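Side-chain contacts in amidohydrolase (Pseudomonas aeruginosa, PDB 2I5G), which probably hydrolyses dipeptides with the help of bound metal, as other members of the membrane dipeptidase family (peptidase family M19) do: residues 184-189 with 229-234; 206-211 with 233-238; 295-300 with 309-314. The protein carries 2 engineered substitutions. All coordinates share one frame; numbering follows the deposited sequence.

Interaction 1: 184-189 with 229-234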
loop_
_atom_site.group_PDB
_atom_site.type_symbol
_atom_site.label_atom_id
_atom_site.label_comp_id
_atom_site.label_asym_id
_atom_site.label_seq_id
_atom_site.Cartn_x
_atom_site.Cartn_y
_atom_site.Cartn_z
ATOM N N SER A 184 -10.544 -15.975 20.214
ATOM C CA SER A 184 -11.900 -15.609 19.832
ATOM C C SER A 184 -12.871 -16.652 20.387
ATOM O O SER A 184 -14.088 -16.514 20.275
ATOM C CB SER A 184 -12.015 -15.518 18.311
ATOM O OG SER A 184 -11.574 -16.712 17.706
ATOM N N GLY A 185 -12.314 -17.698 20.993
ATOM C CA GLY A 185 -13.128 -18.739 21.588
ATOM C C GLY A 185 -13.669 -18.257 22.921
ATOM O O GLY A 185 -14.388 -18.974 23.615
ATOM N N LEU A 186 -13.309 -17.029 23.286
ATOM C CA LEU A 186 -13.775 -16.428 24.530
ATOM C C LEU A 186 -14.503 -15.117 24.228
ATOM O O LEU A 186 -15.418 -14.731 24.947
ATOM C CB LEU A 186 -12.595 -16.161 25.465
ATOM C CG LEU A 186 -11.787 -17.385 25.884
ATOM C CD1 LEU A 186 -10.624 -16.957 26.764
ATOM C CD2 LEU A 186 -12.687 -18.364 26.623
ATOM N N LYS A 187 -14.082 -14.451 23.155
ATOM C CA LYS A 187 -14.656 -13.179 22.712
ATOM C C LYS A 187 -14.513 -13.127 21.185
ATOM O O LYS A 187 -13.413 -13.296 20.659
ATOM C CB LYS A 187 -13.883 -12.017 23.345
ATOM C CG LYS A 187 -14.742 -10.876 23.877
ATOM C CD LYS A 187 -15.470 -10.125 22.777
ATOM C CE LYS A 187 -16.316 -9.007 23.364
ATOM N NZ LYS A 187 -17.020 -8.208 22.320
ATOM N N GLU A 188 -15.606 -12.885 20.473
ATOM C CA GLU A 188 -15.558 -12.854 19.014
ATOM C C GLU A 188 -14.592 -11.873 18.369
ATOM O O GLU A 188 -13.751 -12.278 17.572
ATOM C CB GLU A 188 -16.957 -12.636 18.438
ATOM C CG GLU A 188 -17.746 -13.920 18.358
ATOM C CD GLU A 188 -16.909 -15.063 17.800
ATOM O OE1 GLU A 188 -16.377 -14.917 16.680
ATOM O OE2 GLU A 188 -16.775 -16.105 18.479
ATOM N N HIS A 189 -14.730 -10.595 18.702
ATOM C CA HIS A 189 -13.888 -9.512 18.167
ATOM C C HIS A 189 -12.937 -9.791 16.989
ATOM O O HIS A 189 -12.210 -10.782 16.967
ATOM C CB HIS A 189 -13.075 -8.876 19.304
ATOM C CG HIS A 189 -12.542 -7.517 18.971
ATOM N ND1 HIS A 189 -11.519 -7.319 18.065
ATOM C CD2 HIS A 189 -12.931 -6.285 19.375
ATOM C CE1 HIS A 189 -11.305 -6.023 17.924
ATOM N NE2 HIS A 189 -12.149 -5.374 18.708
ATOM N N ALA A 229 -5.214 -14.827 33.284
ATOM C CA ALA A 229 -4.589 -16.138 33.413
ATOM C C ALA A 229 -5.481 -17.157 32.709
ATOM O O ALA A 229 -4.994 -18.084 32.071
ATOM C CB ALA A 229 -4.441 -16.508 34.879
ATOM N N GLU A 230 -6.793 -16.976 32.829
ATOM C CA GLU A 230 -7.751 -17.874 32.195
ATOM C C GLU A 230 -7.501 -17.937 30.693
ATOM O O GLU A 230 -7.447 -19.017 30.099
ATOM C CB GLU A 230 -9.178 -17.387 32.455
ATOM C CG GLU A 230 -10.249 -18.120 31.661
ATOM C CD GLU A 230 -11.655 -17.606 31.946
ATOM O OE1 GLU A 230 -12.603 -18.034 31.248
ATOM O OE2 GLU A 230 -11.818 -16.776 32.869
ATOM N N ALA A 231 -7.348 -16.769 30.078
ATOM C CA ALA A 231 -7.108 -16.709 28.646
ATOM C C ALA A 231 -5.736 -17.290 28.315
ATOM O O ALA A 231 -5.568 -17.950 27.294
ATOM C CB ALA A 231 -7.215 -15.263 28.153
ATOM N N ILE A 232 -4.761 -17.053 29.185
ATOM C CA ILE A 232 -3.416 -17.565 28.964
ATOM C C ILE A 232 -3.388 -19.083 29.050
ATOM O O ILE A 232 -2.576 -19.738 28.390
ATOM C CB ILE A 232 -2.415 -16.960 29.981
ATOM C CG1 ILE A 232 -2.208 -15.478 29.661
ATOM C CG2 ILE A 232 -1.082 -17.705 29.933
ATOM C CD1 ILE A 232 -1.284 -14.782 30.585
ATOM N N GLU A 233 -4.281 -19.646 29.852
ATOM C CA GLU A 233 -4.345 -21.092 29.996
ATOM C C GLU A 233 -5.118 -21.700 28.823
ATOM O O GLU A 233 -4.800 -22.799 28.368
ATOM C CB GLU A 233 -4.988 -21.442 31.338
ATOM C CG GLU A 233 -4.218 -20.842 32.512
ATOM C CD GLU A 233 -4.957 -20.917 33.847
ATOM O OE1 GLU A 233 -6.167 -20.602 33.889
ATOM O OE2 GLU A 233 -4.316 -21.272 34.861
ATOM N N TYR A 234 -6.116 -20.970 28.328
ATOM C CA TYR A 234 -6.918 -21.428 27.199
ATOM C C TYR A 234 -5.994 -21.573 25.999
ATOM O O TYR A 234 -6.036 -22.573 25.288
ATOM C CB TYR A 234 -8.015 -20.407 26.871
ATOM C CG TYR A 234 -8.899 -20.760 25.689
ATOM C CD1 TYR A 234 -10.052 -21.522 25.850
ATOM C CD2 TYR A 234 -8.579 -20.327 24.404
ATOM C CE1 TYR A 234 -10.873 -21.845 24.755
ATOM C CE2 TYR A 234 -9.388 -20.643 23.306
ATOM C CZ TYR A 234 -10.535 -21.402 23.487
ATOM O OH TYR A 234 -11.340 -21.697 22.399
HETATM O O HOH W 1 -14.663 -21.548 22.852
#

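Interaction 2: 206-211 with 233-238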
loop_
_atom_site.group_PDB
_atom_site.type_symbol
_atom_site.label_atom_id
_atom_site.label_comp_id
_atom_site.label_asym_id
_atom_site.label_seq_id
_atom_site.Cartn_x
_atom_site.Cartn_y
_atom_site.Cartn_z
ATOM N N GLY A 206 5.364 -21.684 15.328
ATOM C CA GLY A 206 5.089 -20.306 15.699
ATOM C C GLY A 206 5.047 -20.026 17.191
ATOM O O GLY A 206 5.158 -20.937 18.020
ATOM N N PHE A 207 4.879 -18.753 17.533
ATOM C CA PHE A 207 4.835 -18.325 18.924
ATOM C C PHE A 207 3.604 -17.459 19.134
ATOM O O PHE A 207 3.123 -16.822 18.197
ATOM C CB PHE A 207 6.098 -17.521 19.249
ATOM C CG PHE A 207 6.256 -17.202 20.703
ATOM C CD1 PHE A 207 6.622 -18.193 21.610
ATOM C CD2 PHE A 207 6.001 -15.919 21.177
ATOM C CE1 PHE A 207 6.728 -17.907 22.968
ATOM C CE2 PHE A 207 6.104 -15.627 22.529
ATOM C CZ PHE A 207 6.466 -16.617 23.427
ATOM N N VAL A 208 3.091 -17.429 20.359
ATOM C CA VAL A 208 1.908 -16.625 20.654
ATOM C C VAL A 208 1.976 -15.906 21.994
ATOM O O VAL A 208 2.032 -16.541 23.044
ATOM C CB VAL A 208 0.629 -17.482 20.676
ATOM C CG1 VAL A 208 -0.559 -16.626 21.130
ATOM C CG2 VAL A 208 0.383 -18.092 19.298
ATOM N N GLY A 209 1.967 -14.578 21.946
ATOM C CA GLY A 209 1.986 -13.791 23.166
ATOM C C GLY A 209 0.553 -13.374 23.472
ATOM O O GLY A 209 -0.087 -12.694 22.662
ATOM N N VAL A 210 0.036 -13.790 24.627
ATOM C CA VAL A 210 -1.331 -13.459 25.015
ATOM C C VAL A 210 -1.388 -12.056 25.598
ATOM O O VAL A 210 -0.561 -11.687 26.430
ATOM C CB VAL A 210 -1.875 -14.453 26.054
ATOM C CG1 VAL A 210 -3.340 -14.188 26.306
ATOM C CG2 VAL A 210 -1.675 -15.872 25.564
ATOM N N THR A 211 -2.371 -11.279 25.149
ATOM C CA THR A 211 -2.546 -9.903 25.604
ATOM C C THR A 211 -3.678 -9.776 26.623
ATOM O O THR A 211 -4.385 -10.744 26.901
ATOM C CB THR A 211 -2.846 -8.964 24.417
ATOM O OG1 THR A 211 -2.785 -7.604 24.861
ATOM C CG2 THR A 211 -4.237 -9.246 23.845
ATOM N N GLU A 233 -4.281 -19.646 29.852
ATOM C CA GLU A 233 -4.345 -21.092 29.996
ATOM C C GLU A 233 -5.118 -21.700 28.823
ATOM O O GLU A 233 -4.800 -22.799 28.368
ATOM C CB GLU A 233 -4.988 -21.442 31.338
ATOM C CG GLU A 233 -4.218 -20.842 32.512
ATOM C CD GLU A 233 -4.957 -20.917 33.847
ATOM O OE1 GLU A 233 -6.167 -20.602 33.889
ATOM O OE2 GLU A 233 -4.316 -21.272 34.861
ATOM N N TYR A 234 -6.116 -20.970 28.328
ATOM C CA TYR A 234 -6.918 -21.428 27.199
ATOM C C TYR A 234 -5.994 -21.573 25.999
ATOM O O TYR A 234 -6.036 -22.573 25.288
ATOM C CB TYR A 234 -8.015 -20.407 26.871
ATOM C CG TYR A 234 -8.899 -20.760 25.689
ATOM C CD1 TYR A 234 -10.052 -21.522 25.850
ATOM C CD2 TYR A 234 -8.579 -20.327 24.404
ATOM C CE1 TYR A 234 -10.873 -21.845 24.755
ATOM C CE2 TYR A 234 -9.388 -20.643 23.306
ATOM C CZ TYR A 234 -10.535 -21.402 23.487
ATOM O OH TYR A 234 -11.340 -21.697 22.399
ATOM N N VAL A 235 -5.150 -20.565 25.785
ATOM C CA VAL A 235 -4.222 -20.564 24.659
ATOM C C VAL A 235 -3.163 -21.637 24.806
ATOM O O VAL A 235 -2.824 -22.316 23.840
ATOM C CB VAL A 235 -3.514 -19.179 24.494
ATOM C CG1 VAL A 235 -2.408 -19.269 23.447
ATOM C CG2 VAL A 235 -4.524 -18.122 24.078
HETATM N N MSE A 236 -2.633 -21.788 26.011
HETATM C CA MSE A 236 -1.609 -22.794 26.240
HETATM C C MSE A 236 -2.181 -24.191 26.038
HETATM O O MSE A 236 -1.443 -25.146 25.799
HETATM C CB MSE A 236 -1.036 -22.668 27.649
HETATM C CG MSE A 236 0.111 -23.626 27.906
HETATM SE SE MSE A 236 0.982 -23.336 29.597
HETATM C CE MSE A 236 -0.225 -24.369 30.704
ATOM N N ASN A 237 -3.502 -24.308 26.133
ATOM C CA ASN A 237 -4.162 -25.594 25.945
ATOM C C ASN A 237 -4.106 -26.034 24.480
ATOM O O ASN A 237 -4.212 -27.225 24.179
ATOM C CB ASN A 237 -5.618 -25.507 26.406
ATOM C CG ASN A 237 -6.429 -26.739 26.026
ATOM O OD1 ASN A 237 -6.103 -27.861 26.414
ATOM N ND2 ASN A 237 -7.497 -26.530 25.262
ATOM N N ILE A 238 -3.939 -25.072 23.573
ATOM C CA ILE A 238 -3.872 -25.353 22.137
ATOM C C ILE A 238 -2.439 -25.261 21.629
ATOM O O ILE A 238 -1.946 -26.148 20.931
ATOM C CB ILE A 238 -4.723 -24.338 21.340
ATOM C CG1 ILE A 238 -6.175 -24.399 21.808
ATOM C CG2 ILE A 238 -4.632 -24.623 19.845
ATOM C CD1 ILE A 238 -7.026 -23.276 21.272
#

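Interaction 3: 295-300 with 309-314. Engineered in segment 295-300: Lys299 (natural residue Glu).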
loop_
_atom_site.group_PDB
_atom_site.type_symbol
_atom_site.label_atom_id
_atom_site.label_comp_id
_atom_site.label_asym_id
_atom_site.label_seq_id
_atom_site.Cartn_x
_atom_site.Cartn_y
_atom_site.Cartn_z
ATOM N N GLU A 295 2.708 -14.545 40.433
ATOM C CA GLU A 295 2.048 -15.052 41.625
ATOM C C GLU A 295 0.709 -15.699 41.277
ATOM O O GLU A 295 0.384 -16.773 41.783
ATOM C CB GLU A 295 1.839 -13.911 42.625
ATOM C CG GLU A 295 0.901 -14.246 43.780
ATOM C CD GLU A 295 0.812 -13.131 44.814
ATOM O OE1 GLU A 295 0.796 -11.943 44.418
ATOM O OE2 GLU A 295 0.744 -13.444 46.026
ATOM N N THR A 296 -0.064 -15.052 40.409
ATOM C CA THR A 296 -1.365 -15.581 40.016
ATOM C C THR A 296 -1.241 -16.919 39.300
ATOM O O THR A 296 -1.683 -17.944 39.814
ATOM C CB THR A 296 -2.139 -14.579 39.123
ATOM O OG1 THR A 296 -2.516 -13.437 39.905
ATOM C CG2 THR A 296 -3.397 -15.224 38.556
ATOM N N LEU A 297 -0.645 -16.916 38.116
ATOM C CA LEU A 297 -0.466 -18.156 37.368
ATOM C C LEU A 297 0.055 -19.250 38.300
ATOM O O LEU A 297 -0.351 -20.417 38.222
ATOM C CB LEU A 297 0.527 -17.936 36.225
ATOM C CG LEU A 297 -0.003 -17.166 35.014
ATOM C CD1 LEU A 297 1.164 -16.673 34.179
ATOM C CD2 LEU A 297 -0.904 -18.061 34.193
ATOM N N LEU A 298 0.945 -18.846 39.198
ATOM C CA LEU A 298 1.559 -19.753 40.155
ATOM C C LEU A 298 0.536 -20.340 41.129
ATOM O O LEU A 298 0.438 -21.560 41.285
ATOM C CB LEU A 298 2.646 -18.997 40.915
ATOM C CG LEU A 298 3.752 -19.776 41.617
ATOM C CD1 LEU A 298 4.411 -20.747 40.653
ATOM C CD2 LEU A 298 4.773 -18.778 42.150
ATOM N N LYS A 299 -0.235 -19.471 41.773
ATOM C CA LYS A 299 -1.236 -19.920 42.732
ATOM C C LYS A 299 -2.443 -20.486 42.000
ATOM O O LYS A 299 -3.482 -20.754 42.598
ATOM C CB LYS A 299 -1.659 -18.760 43.643
ATOM C CG LYS A 299 -2.426 -17.640 42.951
ATOM C CD LYS A 299 -3.936 -17.799 43.122
ATOM C CE LYS A 299 -4.709 -16.685 42.412
ATOM N NZ LYS A 299 -4.408 -15.315 42.923
ATOM N N ARG A 300 -2.288 -20.694 40.699
ATOM C CA ARG A 300 -3.374 -21.206 39.890
ATOM C C ARG A 300 -3.170 -22.649 39.435
ATOM O O ARG A 300 -3.989 -23.190 38.696
ATOM C CB ARG A 300 -3.567 -20.290 38.686
ATOM C CG ARG A 300 -5.010 -20.005 38.383
ATOM C CD ARG A 300 -5.181 -18.604 37.847
ATOM N NE ARG A 300 -6.593 -18.287 37.667
ATOM C CZ ARG A 300 -7.374 -18.874 36.770
ATOM N NH1 ARG A 300 -6.875 -19.801 35.970
ATOM N NH2 ARG A 300 -8.654 -18.545 36.689
ATOM N N LYS A 309 8.634 -20.233 31.751
ATOM C CA LYS A 309 8.378 -20.221 30.314
ATOM C C LYS A 309 7.512 -19.042 29.911
ATOM O O LYS A 309 7.964 -18.131 29.223
ATOM C CB LYS A 309 7.656 -21.498 29.879
ATOM C CG LYS A 309 8.269 -22.790 30.359
ATOM C CD LYS A 309 9.643 -22.990 29.776
ATOM C CE LYS A 309 9.984 -24.466 29.760
ATOM N NZ LYS A 309 8.946 -25.244 29.021
ATOM N N VAL A 310 6.258 -19.080 30.347
ATOM C CA VAL A 310 5.293 -18.049 30.016
ATOM C C VAL A 310 5.739 -16.641 30.369
ATOM O O VAL A 310 5.389 -15.693 29.674
ATOM C CB VAL A 310 3.939 -18.326 30.694
ATOM C CG1 VAL A 310 2.923 -17.286 30.262
ATOM C CG2 VAL A 310 3.452 -19.720 30.327
HETATM N N MSE A 311 6.520 -16.488 31.429
HETATM C CA MSE A 311 6.946 -15.147 31.804
HETATM C C MSE A 311 8.084 -14.577 30.965
HETATM O O MSE A 311 8.281 -13.359 30.946
HETATM C CB MSE A 311 7.306 -15.087 33.296
HETATM C CG MSE A 311 6.113 -15.282 34.231
HETATM SE SE MSE A 311 4.564 -14.180 33.783
HETATM C CE MSE A 311 5.275 -12.433 34.203
ATOM N N GLY A 312 8.825 -15.432 30.261
ATOM C CA GLY A 312 9.913 -14.911 29.454
ATOM C C GLY A 312 10.805 -15.890 28.715
ATOM O O GLY A 312 11.133 -15.663 27.550
ATOM N N GLU A 313 11.212 -16.969 29.375
ATOM C CA GLU A 313 12.082 -17.954 28.736
ATOM C C GLU A 313 11.668 -18.308 27.312
ATOM O O GLU A 313 12.513 -18.391 26.427
ATOM C CB GLU A 313 12.156 -19.227 29.579
ATOM C CG GLU A 313 12.881 -19.039 30.900
ATOM C CD GLU A 313 13.177 -20.352 31.601
ATOM O OE1 GLU A 313 13.861 -20.324 32.651
ATOM O OE2 GLU A 313 12.726 -21.411 31.104
ATOM N N ASN A 314 10.375 -18.517 27.090
ATOM C CA ASN A 314 9.887 -18.860 25.763
ATOM C C ASN A 314 10.168 -17.756 24.736
ATOM O O ASN A 314 10.534 -18.041 23.593
ATOM C CB ASN A 314 8.385 -19.168 25.811
ATOM C CG ASN A 314 8.085 -20.578 26.326
ATOM O OD1 ASN A 314 8.978 -21.292 26.788
ATOM N ND2 ASN A 314 6.820 -20.978 26.246
#

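Interaction 1: 184-189 with 229-234
Leu186 spans from the loop 184-189 to the helical segment 229-234 by dividing its two methyl groups between two helix residues. CD1 rests against the small side of the helix at Ala231, 4.0 Å from Ala231 CA, where a one-carbon side chain lets the leucine come close to the helix backbone. CD2 lies over one face of the Tyr234 ring, displaced toward the rim, with Tyr234 CD1 at 4.2 Å. The leucine and the tyrosine run past each other in opposite directions. Tyr234 holds CG anti to the backbone N (chi1 179°), which sends the ring toward the loop. There its hydroxyl meets the backbone of Gly185, OH lying 3.6 Å from Gly185 CA; with no side chain on this residue, the phenol can lie directly against the main chain. A water donates to Gly185 O at 2.7 Å and, only weakly, to Tyr234 OH. What fixes the hydroxyl is its hydrogen bond with Asp195, while the tyrosine also touches Pro183. No direct hydrogen bond joins the two segments, and the water bridge is weak on the tyrosine side, so shape and apolar contact hold the loop here, with little directional bonding.

Interaction 2: 206-211 with 233-238
Val235 presents its two methyl groups to two valines of the strand, Val208 and Val210, and these three residues make up the whole contact. The denser part is at Val210: its CG2 meets Val235 tip to tip, 3.9 Å from Val235 CG2, and also touches CB and CG1 of that residue. At Val208 the side chains cross at a slant and a single methyl pair meets, CG1 coming to 4.0 Å from Val235 CG1. That methyl of Val235 is anti to the backbone N (chi1 172°), which sets it between the two strand valines. Branched valines suit both partners: they are at home in a strand, and on the helix a short, stiff side chain brings the two elements close together. Away from this buried centre the helix changes character: Asn237 is exposed, and Glu233 is partly exposed and directed away from the strand. Strand 207-210 and helix 225-239 belong to a beta-alpha-beta unit that is completed by strand 244-246. The strand runs parallel to 177-181 and 244-246, between them; Val208 also touches Ile201 of helix 195-203, and Phe207 reaches Asn314 of helix 304-323.

Interaction 3: 295-300 with 309-314
The backbones of segments 295-300 and 309-314, which lie on helices 291-299 and 304-323, come nearest at Leu297 and Val310, whose CA atoms are 9.3 Å apart, a separation bridged by side chains alone. Leu297 does this with one methyl group. Its CD1 lies 4.3 Å from Val310 CG1 and 4.2 Å from Met311 SE, so that a single branch touches two consecutive residues of the facing helix. With CG1 anti to the backbone N (chi1 -176°), Val310 aims that methyl at the leucine. Met311, present as selenomethionine, is folded rather than extended: its first two torsions (chi1 -67°, chi2 -49°) bring the selenium round to Leu297 CD1, and the third only turns the terminal methyl. Each residue type fits its task here. Leucine supplies a branched end long enough to span the separation, valine a short, rigid branched side chain, and methionine a flexible chain that can shape itself to what lies beside it. All three are buried, and no hydrogen bond crosses between the segments.

Within 309-314 the helix widens into a pi-type turn, where Lys309 O accepts from Gly312 N at 3.0 Å and from Asn314 N at 3.2 Å, the two donors arriving from opposite faces of the carbonyl plane. Asn314 then gives its amide ND2 to the carbonyl oxygens of Glu241 and Ile244, tying this turn to the neighbourhood of strand 244-246. Lys309 pairs with Glu241 and Asp242. On the other segment Arg300 forms a salt bridge with Asp226, and Leu297 also rests on Ala229 of helix 225-239. The arrangement is one of two consecutive helices, 291-299 and 304-323, joined by a short connection and packed through Leu297, Val310 and Met311, consistent with the barrel fold of the family.

Overall arrangement
Helix 225-239 is common to interactions 1 and 2, and is also touched by interaction 3. Interaction 1 sets part of it against the loop after strand 177-181, and interaction 2, whose centre is about 9 Å away, sets an overlapping part, sharing Glu233 and Tyr234, against strand 207-210. Interaction 3 comes later in the chain, its centre about 12 Å from that of interaction 2 and 17 Å from that of interaction 1. It is joined to them by packing of Ala229 on the segment 295-300 and by Phe207 against Asn314. Helix 225-239 thus links a strand, an outer loop and the C-terminal helices into one continuous part of the fold.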